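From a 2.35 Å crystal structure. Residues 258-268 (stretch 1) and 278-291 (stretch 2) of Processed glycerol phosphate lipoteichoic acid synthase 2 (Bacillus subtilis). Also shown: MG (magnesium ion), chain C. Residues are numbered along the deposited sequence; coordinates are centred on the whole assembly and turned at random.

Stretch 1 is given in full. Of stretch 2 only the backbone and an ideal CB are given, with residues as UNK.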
# COMPACT_ATOMS: atom_id res chain seq x y z
N ASP A 258 3.30 -0.17 -4.35
CA ASP A 258 3.65 0.88 -3.35
C ASP A 258 3.63 2.32 -3.91
O ASP A 258 3.23 3.26 -3.21
CB ASP A 258 4.93 0.53 -2.57
CG ASP A 258 6.16 0.40 -3.47
OD1 ASP A 258 6.01 0.28 -4.71
OD2 ASP A 258 7.29 0.46 -2.92
N HIS A 259 4.01 2.50 -5.18
CA HIS A 259 4.02 3.84 -5.79
C HIS A 259 4.38 3.65 -7.23
O HIS A 259 4.60 2.51 -7.63
CB HIS A 259 5.09 4.71 -5.12
CG HIS A 259 6.40 4.00 -5.01
ND1 HIS A 259 7.27 3.85 -6.08
CD2 HIS A 259 6.94 3.31 -3.98
CE1 HIS A 259 8.31 3.14 -5.70
NE2 HIS A 259 8.13 2.79 -4.43
N TYR A 260 4.51 4.73 -8.02
CA TYR A 260 4.82 4.53 -9.44
C TYR A 260 6.21 4.00 -9.61
O TYR A 260 7.08 4.32 -8.83
CB TYR A 260 4.65 5.81 -10.28
CG TYR A 260 5.61 6.90 -9.87
CD1 TYR A 260 6.84 7.01 -10.48
CD2 TYR A 260 5.31 7.77 -8.81
CE1 TYR A 260 7.75 8.02 -10.11
CE2 TYR A 260 6.23 8.79 -8.41
CZ TYR A 260 7.45 8.88 -9.09
OH TYR A 260 8.38 9.80 -8.78
N GLY A 261 6.45 3.24 -10.67
CA GLY A 261 7.80 2.87 -11.03
C GLY A 261 8.35 3.74 -12.16
O GLY A 261 9.57 3.96 -12.25
N ILE A 262 7.46 4.21 -13.03
CA ILE A 262 7.87 4.98 -14.21
C ILE A 262 7.51 6.47 -14.05
O ILE A 262 6.34 6.85 -14.17
CB ILE A 262 7.18 4.43 -15.49
CG1 ILE A 262 7.29 2.90 -15.59
CG2 ILE A 262 7.78 5.13 -16.73
CD1 ILE A 262 8.74 2.40 -15.66
N SER A 263 8.53 7.31 -13.84
CA SER A 263 8.31 8.76 -13.74
C SER A 263 8.06 9.47 -15.09
O SER A 263 8.06 8.84 -16.16
CB SER A 263 9.46 9.41 -12.99
OG SER A 263 10.60 9.47 -13.80
N GLU A 264 7.87 10.79 -15.02
CA GLU A 264 7.71 11.66 -16.19
C GLU A 264 8.95 11.84 -17.07
O GLU A 264 8.84 12.30 -18.19
CB GLU A 264 7.10 13.00 -15.76
CG GLU A 264 5.64 12.85 -15.23
CD GLU A 264 4.84 14.16 -15.32
OE1 GLU A 264 4.57 14.77 -14.25
OE2 GLU A 264 4.48 14.58 -16.47
N ASN A 265 10.13 11.42 -16.59
CA ASN A 265 11.35 11.36 -17.41
C ASN A 265 11.23 10.39 -18.61
O ASN A 265 12.03 10.47 -19.57
CB ASN A 265 12.59 10.96 -16.59
CG ASN A 265 12.91 11.94 -15.44
OD1 ASN A 265 13.38 11.52 -14.39
ND2 ASN A 265 12.67 13.22 -15.64
N HIS A 266 10.25 9.50 -18.54
CA HIS A 266 10.02 8.47 -19.57
C HIS A 266 8.70 8.67 -20.31
O HIS A 266 8.13 7.72 -20.84
CB HIS A 266 10.03 7.08 -18.91
CG HIS A 266 11.20 6.89 -18.00
ND1 HIS A 266 12.48 6.68 -18.48
CD2 HIS A 266 11.31 7.00 -16.66
CE1 HIS A 266 13.31 6.60 -17.45
NE2 HIS A 266 12.63 6.80 -16.34
N ASN A 267 8.20 9.90 -20.33
CA ASN A 267 6.94 10.21 -21.00
C ASN A 267 6.95 9.85 -22.47
O ASN A 267 5.93 9.43 -22.99
CB ASN A 267 6.61 11.70 -20.86
CG ASN A 267 5.81 12.02 -19.59
OD1 ASN A 267 5.42 11.14 -18.84
ND2 ASN A 267 5.58 13.30 -19.36
N LYS A 268 8.07 10.04 -23.15
CA LYS A 268 8.13 9.73 -24.57
C LYS A 268 7.80 8.25 -24.80
O LYS A 268 7.01 7.94 -25.65
CB LYS A 268 9.48 10.07 -25.20
CG LYS A 268 9.46 9.96 -26.73
CD LYS A 268 10.85 9.94 -27.34
CE LYS A 268 10.89 10.96 -28.45
NZ LYS A 268 11.77 10.58 -29.61
N UNK A 278 1.04 11.85 -26.77
CA UNK A 278 1.87 12.37 -25.71
C UNK A 278 1.23 12.02 -24.38
O UNK A 278 0.06 11.68 -24.32
CB UNK A 278 2.07 13.88 -25.85
N UNK A 279 2.03 12.05 -23.33
CA UNK A 279 1.55 11.92 -21.96
C UNK A 279 1.38 13.33 -21.42
O UNK A 279 2.36 14.03 -21.24
CB UNK A 279 2.50 11.10 -21.09
N UNK A 280 0.14 13.76 -21.16
CA UNK A 280 -0.11 15.06 -20.50
C UNK A 280 -0.03 14.97 -18.95
O UNK A 280 0.10 13.88 -18.38
CB UNK A 280 -1.49 15.58 -20.91
N UNK A 281 -0.15 16.10 -18.25
CA UNK A 281 -0.26 16.13 -16.77
C UNK A 281 -1.42 15.29 -16.31
O UNK A 281 -1.32 14.56 -15.33
CB UNK A 281 -0.43 17.56 -16.26
N UNK A 282 -2.55 15.44 -16.99
CA UNK A 282 -3.75 14.67 -16.75
C UNK A 282 -3.46 13.15 -16.89
O UNK A 282 -3.84 12.39 -16.02
CB UNK A 282 -4.85 15.11 -17.72
N UNK A 283 -2.81 12.71 -17.98
CA UNK A 283 -2.55 11.27 -18.20
C UNK A 283 -1.66 10.73 -17.09
O UNK A 283 -1.95 9.69 -16.52
CB UNK A 283 -1.90 11.03 -19.56
N UNK A 284 -0.58 11.46 -16.79
CA UNK A 284 0.25 11.13 -15.66
C UNK A 284 -0.47 10.97 -14.31
O UNK A 284 -0.14 10.08 -13.54
CB UNK A 284 1.32 12.21 -15.53
N UNK A 285 -1.48 11.80 -14.05
CA UNK A 285 -2.27 11.64 -12.83
C UNK A 285 -3.02 10.29 -12.85
O UNK A 285 -3.06 9.56 -11.82
CB UNK A 285 -3.26 12.80 -12.68
N UNK A 286 -3.57 9.96 -14.03
CA UNK A 286 -4.24 8.68 -14.21
C UNK A 286 -3.31 7.51 -14.00
O UNK A 286 -3.76 6.45 -13.57
CB UNK A 286 -4.86 8.60 -15.61
N UNK A 287 -2.02 7.69 -14.30
CA UNK A 287 -1.03 6.61 -14.16
C UNK A 287 -0.56 6.36 -12.71
O UNK A 287 0.31 5.52 -12.48
CB UNK A 287 0.19 6.93 -15.03
N UNK A 288 -1.09 7.13 -11.76
CA UNK A 288 -0.76 6.94 -10.36
C UNK A 288 -1.69 5.90 -9.73
O UNK A 288 -1.57 5.63 -8.54
CB UNK A 288 -0.85 8.27 -9.61
N UNK A 289 -2.61 5.31 -10.51
CA UNK A 289 -3.32 4.13 -10.05
C UNK A 289 -2.28 3.02 -9.77
O UNK A 289 -1.43 2.73 -10.62
CB UNK A 289 -4.36 3.68 -11.08
N UNK A 290 -2.35 2.45 -8.57
CA UNK A 290 -1.66 1.20 -8.23
C UNK A 290 -2.68 0.11 -7.85
O UNK A 290 -3.74 0.40 -7.27
CB UNK A 290 -0.67 1.43 -7.08
N UNK A 291 -2.38 -1.16 -8.18
CA UNK A 291 -3.36 -2.19 -7.89
C UNK A 291 -3.46 -2.46 -6.39
O UNK A 291 -2.49 -2.25 -5.67
CB UNK A 291 -3.01 -3.48 -8.64
MG MG C . 9.20 0.99 -3.66

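Position 278 lies in extended backbone with nothing of stretch 1 near its CB, so almost any residue would do; it is Glu278, whose side chain leads away. At 279 the CB points toward stretch 1, and the ideal CB sits 3.7 Å from Asn267 OD1. The extended backbone angles and close approach suit a medium-sized side chain, beta-branched ones included. Ile279 fills it, CG2 packing 3.3 Å from Asn267 OD1 while the end of the chain leads away; its backbone N donates to water 3, which in turn donates weakly to Asn267 O.

Position 280 turns its CB away and directly precedes a helix, where Ser, Thr, Asp or Asn could cap the free amides. Thr280 does so, its OG1 accepting from the N of 283 at 3.2 Å. Position 281, in the first helical turn, also points away, and small polar or acidic residues are common there. In Asp281 the side chain bends back, bringing OD1 to 4.3 Å from Glu264 OE2. These like charges lie close together, and water 2 bridges them, donating to Glu264 OE1 and Asp281 OD1.

Positions 282 and 283 are helical and out of reach, so stretch 1 does not restrict the choice. They are Tyr282 and Asp283; Asp283 OD2 accepts from Thr280 N (3.0 Å).

At 284 the CB faces stretch 1, 4.0 Å from Glu264 CD, so a donor such as Asn, Gln, Lys or Arg would suit the carboxylate. Asn284 places ND2 3.3 Å from Glu264 OE1, but the angle is too poor for a hydrogen bond. Its OD1 instead accepts from water 1, which also donates to Ile262 O.

Helical positions 285 and 286, out of reach, hold Ala285 and Gln286. The CB of 287 points toward stretch 1 across open space that many side chains could enter; Leu287 points into this space without making contact with stretch 1.

Position 288 points sideways, in a turn, with the Tyr260 ring nearby, so a long, flexible side chain, polar or aliphatic, could reach over. Gln288 curls to set OE1 3.2 Å from Tyr260 CD2, oblique to the ring, while NE2 donates to Asn284 O (3.0 Å) and to water 1.

Position 289, closing the turn, is out of reach; Arg289 NH1 donates to Gln286 OE1 (2.8 Å). The CB of 290 points toward the backbone of 258 and 259 from extended angles, favouring Val, Ile or Thr. Val290 packs CG1 4.1 Å from His259 C, behind a residue whose NE2 binds magnesium. Position 291, with phi of -72°, admits proline among others, and is Pro291.

Stretch 2 278-291: EITDYDNAQLQRVP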
# COMPACT_ATOMS: atom_id res chain seq x y z
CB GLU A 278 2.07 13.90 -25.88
CG GLU A 278 1.02 14.75 -25.19
CD GLU A 278 0.73 16.07 -25.89
OE1 GLU A 278 1.64 16.95 -25.91
OE2 GLU A 278 -0.42 16.23 -26.41
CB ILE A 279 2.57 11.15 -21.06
CG1 ILE A 279 2.67 9.66 -21.46
CG2 ILE A 279 2.24 11.28 -19.55
CD1 ILE A 279 1.34 8.93 -21.53
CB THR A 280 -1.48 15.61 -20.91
OG1 THR A 280 -2.50 14.67 -20.55
CG2 THR A 280 -1.55 15.89 -22.43
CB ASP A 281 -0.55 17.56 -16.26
CG ASP A 281 0.67 18.47 -16.22
OD1 ASP A 281 1.83 17.99 -16.26
OD2 ASP A 281 0.45 19.71 -16.15
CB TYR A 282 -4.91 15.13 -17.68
CG TYR A 282 -6.03 14.12 -17.74
CD1 TYR A 282 -7.02 14.09 -16.75
CD2 TYR A 282 -6.05 13.12 -18.73
CE1 TYR A 282 -8.00 13.14 -16.75
CE2 TYR A 282 -7.05 12.12 -18.74
CZ TYR A 282 -8.02 12.14 -17.75
OH TYR A 282 -9.02 11.20 -17.71
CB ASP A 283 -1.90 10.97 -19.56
CG ASP A 283 -2.71 11.46 -20.75
OD1 ASP A 283 -3.96 11.37 -20.71
OD2 ASP A 283 -2.10 11.92 -21.75
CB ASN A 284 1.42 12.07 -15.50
CG ASN A 284 2.47 11.49 -14.59
OD1 ASN A 284 3.02 10.42 -14.87
ND2 ASN A 284 2.72 12.15 -13.46
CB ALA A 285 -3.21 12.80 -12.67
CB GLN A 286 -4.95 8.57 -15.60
CG GLN A 286 -5.89 9.74 -15.91
CD GLN A 286 -6.77 10.11 -14.72
OE1 GLN A 286 -7.46 9.25 -14.19
NE2 GLN A 286 -6.75 11.37 -14.30
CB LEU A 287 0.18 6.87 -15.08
CG LEU A 287 -0.15 6.59 -16.56
CD1 LEU A 287 0.80 7.34 -17.50
CD2 LEU A 287 -0.20 5.06 -16.83
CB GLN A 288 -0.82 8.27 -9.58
CG GLN A 288 0.10 9.39 -10.17
CD GLN A 288 1.53 8.93 -10.46
OE1 GLN A 288 2.26 8.53 -9.54
NE2 GLN A 288 1.93 8.96 -11.74
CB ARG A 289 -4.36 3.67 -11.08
CG ARG A 289 -5.70 4.43 -11.04
CD ARG A 289 -6.58 4.05 -12.22
NE ARG A 289 -7.82 4.85 -12.24
CZ ARG A 289 -7.93 6.08 -12.74
NH1 ARG A 289 -6.89 6.70 -13.28
NH2 ARG A 289 -9.10 6.72 -12.71
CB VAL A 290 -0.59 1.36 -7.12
CG1 VAL A 290 0.47 2.43 -7.53
CG2 VAL A 290 -1.23 1.76 -5.82
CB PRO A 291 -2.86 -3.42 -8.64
CG PRO A 291 -1.39 -3.18 -8.88
CD PRO A 291 -1.13 -1.67 -8.77
O HOH W 1 4.72 8.81 -13.01
O HOH W 2 2.20 16.27 -13.80
O HOH W 3 4.96 12.52 -23.90
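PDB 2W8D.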